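Local coordinates for protein AopB (Aeromonas hydrophila, PDB 3WXX) that probably helps to form the translocon pore of the type III secretion system in the host membrane, and is held here by its chaperone AcrH, at residues B[31-34]-B[35-38]; B[84-87]-B[88-92]; B[123-126]-B[127-130]; B[209-212]-B[213-217]. All blocks are in the same frame, centred on the assembly; numbering follows the deposited sequence.

The four contacts come in series along an all-helical chain, and each joins one turn of backbone to the next. Contact 1 lies within helix 24-42; contact 2, at the junction of helices 80-89 and 91-113, follows, its centre about 24 Å from that of contact 1. Contact 3 opens helix 126-151 and contact 4 lies near the end of helix 201-217; their centres are about 14 Å apart and they touch, M130 packing on V211, A214 and T215. Both sit across the chain's centre from contact 1. Contacts 1, 2 and 3 also meet AcrH, consistent with a translocator whose helices are held by its chaperone before membrane insertion.

Contact 1 (B[31-34]-B[35-38]); sequences TAQL and GTAN
Q33 and T36 meet through the backbone of the first and the side chain of the second. The hydroxyl of T36 turns back along the helix, and its OG1 donates to Q33 O at 3.2 Å. It comes in tilted 32° from the carbonyl plane, well off the C=O direction. What aims it is the first torsion of T36 (chi1 51°), which places OG1 between the backbone N and the carbonyl carbon. A37 N takes the other approach to this oxygen, reaching Q33 O at 3.0 Å nearly head-on, so two donors share it, with T36 N adding a weak third bond.

One residue on, L34 and N38, four residues apart, repeat the bond of Q33 with A37. N38 N gives an almost straight bond to L34 O, 3.2 Å long. The side-chain amide of N38 folds back beside that carbonyl, but ND2 does not point a hydrogen at it. L34 CG comes no nearer than 4.3 Å to N38 ND2.

Around the pair, T36 rests on S194 and N38 on V197 of helix 179-198, whereas A32 packs on L55 and Q33 on A51 of the AcrH chain. The helix is kinked where the N atoms of G35 and T36 lack bonds to the preceding turn. A threonine hydroxyl bonded to the carbonyl three residues earlier, beside the regular i+4 amide bond, is a familiar intrahelical motif, seen here at a kink in helix 24-42, which lies between the AcrH chain and helix 179-198.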
ATOM      1  N   THR B  31      -3.355  18.596  -1.647  1.00 68.46           N
ATOM      2  CA  THR B  31      -2.775  18.184  -2.922  1.00 73.49           C
ATOM      3  C   THR B  31      -2.954  16.679  -3.096  1.00 76.14           C
ATOM      4  O   THR B  31      -3.455  16.204  -4.116  1.00 86.94           O
ATOM      5  CB  THR B  31      -1.258  18.491  -2.972  1.00 80.90           C
ATOM      6  OG1 THR B  31      -1.029  19.901  -2.832  1.00 81.31           O
ATOM      7  CG2 THR B  31      -0.613  17.990  -4.280  1.00 83.92           C
ATOM      8  N   ALA B  32      -2.556  15.937  -2.072  1.00 75.59           N
ATOM      9  CA  ALA B  32      -2.475  14.485  -2.136  1.00 68.45           C
ATOM     10  C   ALA B  32      -3.844  13.817  -2.167  1.00 63.27           C
ATOM     11  O   ALA B  32      -4.017  12.792  -2.833  1.00 67.92           O
ATOM     12  CB  ALA B  32      -1.632  13.964  -0.967  1.00 67.75           C
ATOM     13  N   GLN B  33      -4.814  14.379  -1.458  1.00 65.42           N
ATOM     14  CA  GLN B  33      -6.165  13.788  -1.447  1.00 76.47           C
ATOM     15  C   GLN B  33      -7.043  14.339  -2.594  1.00 75.22           C
ATOM     16  O   GLN B  33      -8.180  13.906  -2.774  1.00 78.06           O
ATOM     17  CB  GLN B  33      -6.863  13.973  -0.068  1.00 85.52           C
ATOM     18  CG  GLN B  33      -6.220  13.247   1.151  1.00101.51           C
ATOM     19  CD  GLN B  33      -5.756  11.781   0.928  1.00 97.45           C
ATOM     20  OE1 GLN B  33      -6.489  10.809   1.192  1.00 88.19           O
ATOM     21  NE2 GLN B  33      -4.522  11.630   0.460  1.00 92.57           N
ATOM     22  N   LEU B  34      -6.495  15.271  -3.371  1.00 69.86           N
ATOM     23  CA  LEU B  34      -7.203  15.943  -4.456  1.00 76.20           C
ATOM     24  C   LEU B  34      -7.790  14.981  -5.477  1.00 70.96           C
ATOM     25  O   LEU B  34      -8.906  15.173  -5.948  1.00 85.06           O
ATOM     26  CB  LEU B  34      -6.239  16.902  -5.164  1.00 81.65           C
ATOM     27  CG  LEU B  34      -6.722  17.901  -6.226  1.00 87.03           C
ATOM     28  CD1 LEU B  34      -7.819  18.812  -5.688  1.00 89.80           C
ATOM     29  CD2 LEU B  34      -5.528  18.719  -6.713  1.00 89.84           C
ATOM     30  N   GLY B  35      -7.042  13.944  -5.801  1.00 70.92           N
ATOM     31  CA  GLY B  35      -7.482  12.956  -6.773  1.00 67.66           C
ATOM     32  C   GLY B  35      -8.655  12.109  -6.330  1.00 66.63           C
ATOM     33  O   GLY B  35      -9.514  11.819  -7.140  1.00 74.77           O
ATOM     34  N   THR B  36      -8.707  11.716  -5.059  1.00 64.80           N
ATOM     35  CA  THR B  36      -9.833  10.914  -4.551  1.00 75.45           C
ATOM     36  C   THR B  36     -11.032  11.770  -4.171  1.00 77.74           C
ATOM     37  O   THR B  36     -12.166  11.286  -4.124  1.00 80.44           O
ATOM     38  CB  THR B  36      -9.458   9.996  -3.339  1.00 82.69           C
ATOM     39  OG1 THR B  36      -8.788  10.750  -2.326  1.00 95.31           O
ATOM     40  CG2 THR B  36      -8.563   8.845  -3.776  1.00 77.88           C
ATOM     41  N   ALA B  37     -10.787  13.040  -3.871  1.00 85.57           N
ATOM     42  CA  ALA B  37     -11.878  13.974  -3.614  1.00 84.45           C
ATOM     43  C   ALA B  37     -12.682  14.157  -4.901  1.00 82.71           C
ATOM     44  O   ALA B  37     -13.907  13.980  -4.895  1.00 76.91           O
ATOM     45  CB  ALA B  37     -11.333  15.301  -3.127  1.00 83.90           C
ATOM     46  N   ASN B  38     -11.984  14.501  -5.991  1.00 71.30           N
ATOM     47  CA  ASN B  38     -12.606  14.558  -7.319  1.00 78.48           C
ATOM     48  C   ASN B  38     -13.217  13.231  -7.744  1.00 81.15           C
ATOM     49  O   ASN B  38     -14.152  13.205  -8.524  1.00 87.53           O
ATOM     50  CB  ASN B  38     -11.583  14.976  -8.386  1.00 82.05           C
ATOM     51  CG  ASN B  38     -11.134  16.425  -8.253  1.00 86.92           C
ATOM     52  OD1 ASN B  38     -11.829  17.250  -7.658  1.00106.92           O
ATOM     53  ND2 ASN B  38      -9.976  16.746  -8.823  1.00 76.64           N
TER

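Contact 2 (B[84-87]-B[88-92]); sequences ERIR and AENLK
With chi1 of -62°, N90 swings its CG to the side away from its own carbonyl carbon, and a chi2 of -87° then turns the amide so that ND2 reaches back to I86 O. The resulting hydrogen bond is 2.8 Å long. ND2 stands above the I86 carbonyl plane, 38° out of it, and the same nitrogen rests 3.7 Å from I86 CG2, with the two side chains running side by side. N90 N also donates to R87 O at 3.3 Å and, weakly, to I86 O.

R85 and E89 also point the same way, one turn apart. The R85 chain bends at chi3, yet its NH1 remains 4.0 Å from E89 OE2: a long salt bridge of charges alone, with the guanidinium and carboxylate planes nearly perpendicular. Their backbones are tied more firmly, E89 N giving R85 O a straight bond of 2.7 Å.

R87 itself is directed to the chaperone, its NH1 forming a salt bridge with D11 of the AcrH chain, while I86 packs on F8 and N90 on M17 of that chain. N90 leaves helical backbone angles and occupies the N-cap position of the next helix, although its side chain makes no capping bond. The chain breaks its helix here at N90, ending helix 80-89 and starting helix 91-113, within the predicted coiled coil.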
ATOM      1  N   GLU B  84      10.502  15.817 -18.592  1.00 67.77           N
ATOM      2  CA  GLU B  84      11.854  15.376 -18.837  1.00 61.92           C
ATOM      3  C   GLU B  84      12.836  15.990 -17.867  1.00 68.05           C
ATOM      4  O   GLU B  84      13.829  15.330 -17.524  1.00 78.28           O
ATOM      5  CB  GLU B  84      12.244  15.651 -20.294  1.00 63.27           C
ATOM      6  CG  GLU B  84      11.541  14.702 -21.247  1.00 65.99           C
ATOM      7  CD  GLU B  84      11.886  13.248 -20.972  1.00 66.73           C
ATOM      8  OE1 GLU B  84      13.057  12.957 -20.599  1.00 73.47           O
ATOM      9  OE2 GLU B  84      10.986  12.403 -21.136  1.00 59.90           O
ATOM     10  N   ARG B  85      12.588  17.246 -17.455  1.00 77.25           N
ATOM     11  CA  ARG B  85      13.422  17.902 -16.412  1.00 87.43           C
ATOM     12  C   ARG B  85      13.301  17.120 -15.117  1.00 78.40           C
ATOM     13  O   ARG B  85      14.292  16.846 -14.437  1.00 76.32           O
ATOM     14  CB  ARG B  85      12.981  19.311 -15.960  1.00 99.26           C
ATOM     15  CG  ARG B  85      13.038  20.604 -16.775  1.00114.85           C
ATOM     16  CD  ARG B  85      12.770  21.765 -15.796  1.00120.65           C
ATOM     17  NE  ARG B  85      11.449  21.604 -15.210  1.00127.57           N
ATOM     18  CZ  ARG B  85      11.050  21.866 -13.963  1.00137.08           C
ATOM     19  NH1 ARG B  85      11.884  22.341 -13.040  1.00143.72           N
ATOM     20  NH2 ARG B  85       9.772  21.630 -13.633  1.00131.76           N
ATOM     21  N   ILE B  86      12.043  16.854 -14.753  1.00 74.92           N
ATOM     22  CA  ILE B  86      11.696  16.219 -13.473  1.00 64.44           C
ATOM     23  C   ILE B  86      12.312  14.833 -13.435  1.00 67.38           C
ATOM     24  O   ILE B  86      13.004  14.449 -12.498  1.00 68.18           O
ATOM     25  CB  ILE B  86      10.172  16.108 -13.309  1.00 57.31           C
ATOM     26  CG1 ILE B  86       9.567  17.490 -13.079  1.00 56.99           C
ATOM     27  CG2 ILE B  86       9.843  15.205 -12.138  1.00 56.84           C
ATOM     28  CD1 ILE B  86       8.092  17.582 -13.366  1.00 57.35           C
ATOM     29  N   ARG B  87      12.054  14.093 -14.491  1.00 64.53           N
ATOM     30  CA  ARG B  87      12.594  12.784 -14.623  1.00 67.24           C
ATOM     31  C   ARG B  87      14.108  12.826 -14.394  1.00 66.34           C
ATOM     32  O   ARG B  87      14.646  11.962 -13.706  1.00 66.98           O
ATOM     33  CB  ARG B  87      12.212  12.231 -15.993  1.00 62.98           C
ATOM     34  CG  ARG B  87      12.428  10.761 -16.168  1.00 59.77           C
ATOM     35  CD  ARG B  87      12.211  10.406 -17.623  1.00 64.89           C
ATOM     36  NE  ARG B  87      10.804  10.169 -17.952  1.00 62.81           N
ATOM     37  CZ  ARG B  87      10.217   8.978 -17.870  1.00 59.73           C
ATOM     38  NH1 ARG B  87      10.922   7.927 -17.441  1.00 54.95           N
ATOM     39  NH2 ARG B  87       8.933   8.829 -18.210  1.00 55.71           N
ATOM     40  N   ALA B  88      14.782  13.812 -14.983  1.00 70.30           N
ATOM     41  CA  ALA B  88      16.250  13.886 -14.936  1.00 72.42           C
ATOM     42  C   ALA B  88      16.711  14.304 -13.566  1.00 74.48           C
ATOM     43  O   ALA B  88      17.689  13.797 -13.038  1.00 84.35           O
ATOM     44  CB  ALA B  88      16.772  14.850 -15.983  1.00 71.04           C
ATOM     45  N   GLU B  89      15.987  15.246 -12.985  1.00 81.41           N
ATOM     46  CA  GLU B  89      16.194  15.622 -11.588  1.00 75.44           C
ATOM     47  C   GLU B  89      16.081  14.485 -10.567  1.00 74.44           C
ATOM     48  O   GLU B  89      16.641  14.590  -9.490  1.00 82.91           O
ATOM     49  CB  GLU B  89      15.210  16.720 -11.196  1.00 71.58           C
ATOM     50  CG  GLU B  89      15.792  18.101 -11.406  1.00 76.91           C
ATOM     51  CD  GLU B  89      14.750  19.199 -11.395  1.00 79.83           C
ATOM     52  OE1 GLU B  89      13.635  18.987 -10.876  1.00 77.11           O
ATOM     53  OE2 GLU B  89      15.063  20.293 -11.894  1.00 92.84           O
ATOM     54  N   ASN B  90      15.323  13.435 -10.882  1.00 75.92           N
ATOM     55  CA  ASN B  90      15.074  12.328  -9.950  1.00 73.41           C
ATOM     56  C   ASN B  90      15.520  10.992 -10.480  1.00 71.29           C
ATOM     57  O   ASN B  90      14.980   9.976 -10.077  1.00 80.18           O
ATOM     58  CB  ASN B  90      13.584  12.209  -9.641  1.00 69.03           C
ATOM     59  CG  ASN B  90      13.040  13.428  -8.982  1.00 66.20           C
ATOM     60  OD1 ASN B  90      13.094  13.548  -7.761  1.00 69.93           O
ATOM     61  ND2 ASN B  90      12.498  14.347  -9.777  1.00 65.25           N
ATOM     62  N   LEU B  91      16.496  10.978 -11.373  1.00 69.66           N
ATOM     63  CA  LEU B  91      17.006   9.718 -11.887  1.00 71.71           C
ATOM     64  C   LEU B  91      17.293   8.741 -10.771  1.00 74.07           C
ATOM     65  O   LEU B  91      17.017   7.559 -10.918  1.00 73.92           O
ATOM     66  CB  LEU B  91      18.270   9.940 -12.723  1.00 81.42           C
ATOM     67  CG  LEU B  91      18.158   9.821 -14.251  1.00 88.89           C
ATOM     68  CD1 LEU B  91      16.758   9.991 -14.807  1.00 89.50           C
ATOM     69  CD2 LEU B  91      19.118  10.786 -14.932  1.00 88.59           C
ATOM     70  N   LYS B  92      17.833   9.235  -9.654  1.00 80.21           N
ATOM     71  CA  LYS B  92      18.239   8.369  -8.533  1.00 82.17           C
ATOM     72  C   LYS B  92      17.035   7.629  -7.922  1.00 72.72           C
ATOM     73  O   LYS B  92      17.001   6.390  -7.916  1.00 62.53           O
ATOM     74  CB  LYS B  92      19.055   9.135  -7.486  1.00 90.10           C
ATOM     75  CG  LYS B  92      19.143   8.424  -6.140  1.00 98.25           C
ATOM     76  CD  LYS B  92      20.273   8.955  -5.256  1.00 99.29           C
ATOM     77  CE  LYS B  92      21.622   8.332  -5.688  1.00103.14           C
ATOM     78  NZ  LYS B  92      22.386   7.499  -4.699  1.00 97.62           N
TER

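Contact 3 (B[123-126]-B[127-130]); sequences WISA and IASM
S125 is the N-cap of helix 126-151, its OG meeting A128 N, in a region predicted to be transmembrane. Among the polar contacts, S125 OG accepts a weak hydrogen bond from A128 N, 3.3 Å long. The hydroxyl reaches that amide because chi1 of 57° holds OG between the backbone N and the carbonyl carbon of S125. The same OG is hydrogen-bonded to D81 of the AcrH chain, and S125 N to S84 of that chain, so the cap is joined to the chaperone as well as to its own helix. The first regular turn follows: S129 N bonds to S125 O at 3.0 Å, and M130 N to A126 O at 3.1 Å.

Apolar contacts are fewer. M130, a selenomethionine, reaches helix 201-217. I124 lies just ahead of the cap, where a chi1 of -77° sets CG1 beside the backbone N and leaves CG2 anti to it. That methyl meets the first turn of helix 126-151, with I124 CG2 lying 4.1 Å from A128 CB.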
ATOM      1  N   TRP B 123       1.568 -14.761   4.909  1.00 56.48           N
ATOM      2  CA  TRP B 123       0.948 -13.685   5.696  1.00 49.30           C
ATOM      3  C   TRP B 123       0.431 -12.557   4.803  1.00 44.49           C
ATOM      4  O   TRP B 123      -0.462 -11.803   5.177  1.00 46.22           O
ATOM      5  CB  TRP B 123       1.934 -13.155   6.747  1.00 43.18           C
ATOM      6  CG  TRP B 123       3.129 -12.480   6.242  1.00 38.05           C
ATOM      7  CD1 TRP B 123       4.319 -13.051   5.914  1.00 36.89           C
ATOM      8  CD2 TRP B 123       3.264 -11.100   5.986  1.00 40.67           C
ATOM      9  NE1 TRP B 123       5.204 -12.105   5.456  1.00 35.55           N
ATOM     10  CE2 TRP B 123       4.574 -10.889   5.491  1.00 42.62           C
ATOM     11  CE3 TRP B 123       2.394 -10.013   6.070  1.00 43.00           C
ATOM     12  CZ2 TRP B 123       5.037  -9.624   5.128  1.00 41.74           C
ATOM     13  CZ3 TRP B 123       2.850  -8.759   5.691  1.00 42.12           C
ATOM     14  CH2 TRP B 123       4.163  -8.579   5.231  1.00 43.89           C
ATOM     15  N   ILE B 124       0.982 -12.465   3.611  1.00 41.29           N
ATOM     16  CA  ILE B 124       0.595 -11.414   2.672  1.00 45.23           C
ATOM     17  C   ILE B 124      -0.895 -11.461   2.312  1.00 40.20           C
ATOM     18  O   ILE B 124      -1.447 -12.505   2.063  1.00 44.70           O
ATOM     19  CB  ILE B 124       1.542 -11.486   1.485  1.00 44.67           C
ATOM     20  CG1 ILE B 124       2.839 -10.851   1.931  1.00 51.79           C
ATOM     21  CG2 ILE B 124       0.985 -10.800   0.277  1.00 46.82           C
ATOM     22  CD1 ILE B 124       3.839 -10.663   0.821  1.00 62.15           C
ATOM     23  N   SER B 125      -1.571 -10.341   2.358  1.00 40.65           N
ATOM     24  CA  SER B 125      -3.027 -10.359   2.153  1.00 40.84           C
ATOM     25  C   SER B 125      -3.320 -10.630   0.698  1.00 42.18           C
ATOM     26  O   SER B 125      -2.431 -10.503  -0.168  1.00 45.13           O
ATOM     27  CB  SER B 125      -3.670  -9.018   2.527  1.00 39.48           C
ATOM     28  OG  SER B 125      -3.104  -7.945   1.793  1.00 42.18           O
ATOM     29  N   ALA B 126      -4.572 -10.968   0.416  1.00 42.29           N
ATOM     30  CA  ALA B 126      -5.019 -11.195  -0.978  1.00 44.22           C
ATOM     31  C   ALA B 126      -4.894  -9.938  -1.853  1.00 46.38           C
ATOM     32  O   ALA B 126      -4.514 -10.031  -3.010  1.00 40.93           O
ATOM     33  CB  ALA B 126      -6.446 -11.661  -0.984  1.00 44.32           C
ATOM     34  N   ILE B 127      -5.259  -8.774  -1.306  1.00 48.77           N
ATOM     35  CA  ILE B 127      -5.148  -7.517  -2.035  1.00 51.50           C
ATOM     36  C   ILE B 127      -3.712  -7.335  -2.449  1.00 47.76           C
ATOM     37  O   ILE B 127      -3.400  -7.165  -3.623  1.00 55.80           O
ATOM     38  CB  ILE B 127      -5.539  -6.292  -1.179  1.00 54.30           C
ATOM     39  CG1 ILE B 127      -7.016  -6.263  -0.853  1.00 61.22           C
ATOM     40  CG2 ILE B 127      -5.197  -5.015  -1.914  1.00 58.12           C
ATOM     41  CD1 ILE B 127      -7.895  -6.143  -2.076  1.00 70.92           C
ATOM     42  N   ALA B 128      -2.819  -7.374  -1.481  1.00 48.96           N
ATOM     43  CA  ALA B 128      -1.431  -7.080  -1.778  1.00 50.23           C
ATOM     44  C   ALA B 128      -0.887  -8.053  -2.814  1.00 43.56           C
ATOM     45  O   ALA B 128      -0.098  -7.699  -3.675  1.00 45.80           O
ATOM     46  CB  ALA B 128      -0.605  -7.138  -0.508  1.00 54.42           C
ATOM     47  N   SER B 129      -1.348  -9.280  -2.721  1.00 44.25           N
ATOM     48  CA  SER B 129      -1.027 -10.318  -3.661  1.00 45.60           C
ATOM     49  C   SER B 129      -1.407  -9.980  -5.105  1.00 42.68           C
ATOM     50  O   SER B 129      -0.607 -10.174  -6.023  1.00 41.16           O
ATOM     51  CB  SER B 129      -1.751 -11.564  -3.226  1.00 49.51           C
ATOM     52  OG  SER B 129      -1.134 -12.667  -3.817  1.00 63.09           O
HETATM   53  N   MSE B 130      -2.597  -9.419  -5.305  1.00 42.81           N
HETATM   54  CA  MSE B 130      -2.956  -8.931  -6.612  1.00 45.53           C
HETATM   55  C   MSE B 130      -2.052  -7.793  -7.018  1.00 49.88           C
HETATM   56  O   MSE B 130      -1.669  -7.684  -8.204  1.00 49.94           O
HETATM   57  CB  MSE B 130      -4.368  -8.401  -6.697  1.00 58.98           C
HETATM   58  CG  MSE B 130      -4.494  -7.332  -7.817  1.00 70.68           C
HETATM   59 SE   MSE B 130      -6.114  -6.343  -7.419  1.00119.77          SE
HETATM   60  CE  MSE B 130      -7.340  -7.697  -6.565  1.00 96.25           C
TER

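Contact 4 (B[209-212]-B[213-217]); sequences KAVK and FATQA
T215 and V211 make the shortest hydrogen bond across the two segments: T215 OG1 donates to V211 O at 2.7 Å. The backbone amide T215 N reaches the same oxygen at 2.9 Å, and the two donors arrive from opposite faces of the carbonyl plane. V211 CG1 passes 4.0 Å from T215 OG1, the two side chains crossing at a slant. A chi1 of -68° turns the T215 hydroxyl back toward the preceding turn, setting OG1 opposite its own carbonyl carbon.

On another face of the helix the F213 ring meets K209 and K212. The aliphatic part of K209 lies over one ring face, its CG coming to 4.4 Å from F213 CE2, before the rest of the chain leads away. K212 CB comes to 3.8 Å from F213 CD1.

These groups are carried on regular i to i+4 bonds, among them F213 N to K209 O and A214 N to A210 O, both 2.9 Å long. Outward, A210 packs on A138 and F213 on I137 of helix 126-151. The buried A210 thus faces a neighbouring helix, while K209 and K212 are exposed. The bond to V211 O gives the T215 hydroxyl a partner within its own helix, and with two donors sharing that oxygen from opposite faces, the threonine side chain is tied to the helix backbone.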
ATOM      1  N   LYS B 209      -6.601  -2.539 -16.964  1.00 46.71           N
ATOM      2  CA  LYS B 209      -6.052  -3.733 -17.534  1.00 57.97           C
ATOM      3  C   LYS B 209      -5.173  -4.497 -16.517  1.00 57.05           C
ATOM      4  O   LYS B 209      -5.348  -5.697 -16.334  1.00 54.09           O
ATOM      5  CB  LYS B 209      -5.282  -3.316 -18.762  1.00 67.18           C
ATOM      6  CG  LYS B 209      -4.617  -4.411 -19.547  1.00 78.39           C
ATOM      7  CD  LYS B 209      -3.475  -3.777 -20.412  1.00 89.85           C
ATOM      8  CE  LYS B 209      -2.170  -3.590 -19.613  1.00 98.10           C
ATOM      9  NZ  LYS B 209      -1.118  -2.886 -20.404  1.00 99.56           N
ATOM     10  N   ALA B 210      -4.296  -3.787 -15.817  1.00 49.90           N
ATOM     11  CA  ALA B 210      -3.440  -4.393 -14.842  1.00 52.14           C
ATOM     12  C   ALA B 210      -4.244  -5.136 -13.820  1.00 53.63           C
ATOM     13  O   ALA B 210      -3.945  -6.307 -13.513  1.00 59.61           O
ATOM     14  CB  ALA B 210      -2.594  -3.350 -14.140  1.00 58.56           C
ATOM     15  N   VAL B 211      -5.209  -4.449 -13.232  1.00 47.20           N
ATOM     16  CA  VAL B 211      -6.043  -5.074 -12.189  1.00 49.19           C
ATOM     17  C   VAL B 211      -6.809  -6.271 -12.729  1.00 50.68           C
ATOM     18  O   VAL B 211      -6.881  -7.309 -12.081  1.00 45.24           O
ATOM     19  CB  VAL B 211      -7.059  -4.086 -11.600  1.00 54.37           C
ATOM     20  CG1 VAL B 211      -8.035  -4.821 -10.682  1.00 55.10           C
ATOM     21  CG2 VAL B 211      -6.335  -2.995 -10.807  1.00 53.05           C
ATOM     22  N   LYS B 212      -7.318  -6.133 -13.952  1.00 57.67           N
ATOM     23  CA  LYS B 212      -8.017  -7.198 -14.654  1.00 61.14           C
ATOM     24  C   LYS B 212      -7.179  -8.465 -14.711  1.00 60.00           C
ATOM     25  O   LYS B 212      -7.596  -9.517 -14.280  1.00 55.74           O
ATOM     26  CB  LYS B 212      -8.264  -6.765 -16.094  1.00 82.57           C
ATOM     27  CG  LYS B 212      -9.645  -7.036 -16.607  1.00 98.11           C
ATOM     28  CD  LYS B 212     -10.590  -5.898 -16.261  1.00106.17           C
ATOM     29  CE  LYS B 212     -12.075  -6.190 -16.549  1.00127.16           C
ATOM     30  NZ  LYS B 212     -12.419  -7.541 -17.116  1.00139.27           N
ATOM     31  N   PHE B 213      -5.968  -8.343 -15.238  1.00 56.52           N
ATOM     32  CA  PHE B 213      -5.138  -9.488 -15.485  1.00 57.14           C
ATOM     33  C   PHE B 213      -4.491 -10.015 -14.224  1.00 53.61           C
ATOM     34  O   PHE B 213      -4.256 -11.199 -14.119  1.00 52.04           O
ATOM     35  CB  PHE B 213      -4.097  -9.150 -16.553  1.00 70.59           C
ATOM     36  CG  PHE B 213      -4.675  -9.022 -17.950  1.00 87.77           C
ATOM     37  CD1 PHE B 213      -6.072  -9.011 -18.172  1.00 95.68           C
ATOM     38  CD2 PHE B 213      -3.824  -8.889 -19.052  1.00 89.51           C
ATOM     39  CE1 PHE B 213      -6.586  -8.888 -19.454  1.00103.23           C
ATOM     40  CE2 PHE B 213      -4.332  -8.770 -20.335  1.00 96.51           C
ATOM     41  CZ  PHE B 213      -5.713  -8.767 -20.536  1.00112.61           C
ATOM     42  N   ALA B 214      -4.194  -9.158 -13.258  1.00 58.17           N
ATOM     43  CA  ALA B 214      -3.704  -9.623 -11.952  1.00 59.34           C
ATOM     44  C   ALA B 214      -4.782 -10.441 -11.264  1.00 63.63           C
ATOM     45  O   ALA B 214      -4.530 -11.433 -10.578  1.00 65.01           O
ATOM     46  CB  ALA B 214      -3.359  -8.450 -11.100  1.00 61.75           C
ATOM     47  N   THR B 215      -6.009 -10.035 -11.512  1.00 73.28           N
ATOM     48  CA  THR B 215      -7.166 -10.738 -11.000  1.00 78.68           C
ATOM     49  C   THR B 215      -7.329 -12.131 -11.652  1.00 75.42           C
ATOM     50  O   THR B 215      -7.641 -13.084 -10.932  1.00 72.55           O
ATOM     51  CB  THR B 215      -8.427  -9.841 -11.117  1.00 76.03           C
ATOM     52  OG1 THR B 215      -8.272  -8.746 -10.206  1.00 70.16           O
ATOM     53  CG2 THR B 215      -9.734 -10.605 -10.806  1.00 72.26           C
ATOM     54  N   GLN B 216      -7.104 -12.251 -12.970  1.00 66.04           N
ATOM     55  CA  GLN B 216      -7.131 -13.572 -13.646  1.00 73.48           C
ATOM     56  C   GLN B 216      -5.913 -14.427 -13.252  1.00 79.98           C
ATOM     57  O   GLN B 216      -6.056 -15.626 -13.000  1.00 92.15           O
ATOM     58  CB  GLN B 216      -7.188 -13.491 -15.174  1.00 71.38           C
ATOM     59  CG  GLN B 216      -8.407 -12.918 -15.866  1.00 87.22           C
ATOM     60  CD  GLN B 216      -9.479 -12.305 -14.964  1.00102.36           C
ATOM     61  OE1 GLN B 216      -9.207 -11.827 -13.864  1.00118.31           O
ATOM     62  NE2 GLN B 216     -10.720 -12.317 -15.451  1.00 95.46           N
ATOM     63  N   ALA B 217      -4.727 -13.824 -13.185  1.00 73.99           N
ATOM     64  CA  ALA B 217      -3.533 -14.539 -12.732  1.00 74.32           C
ATOM     65  C   ALA B 217      -3.776 -15.114 -11.345  1.00 82.88           C
ATOM     66  O   ALA B 217      -3.303 -16.211 -11.035  1.00 88.27           O
ATOM     67  CB  ALA B 217      -2.314 -13.623 -12.722  1.00 74.81           C
TER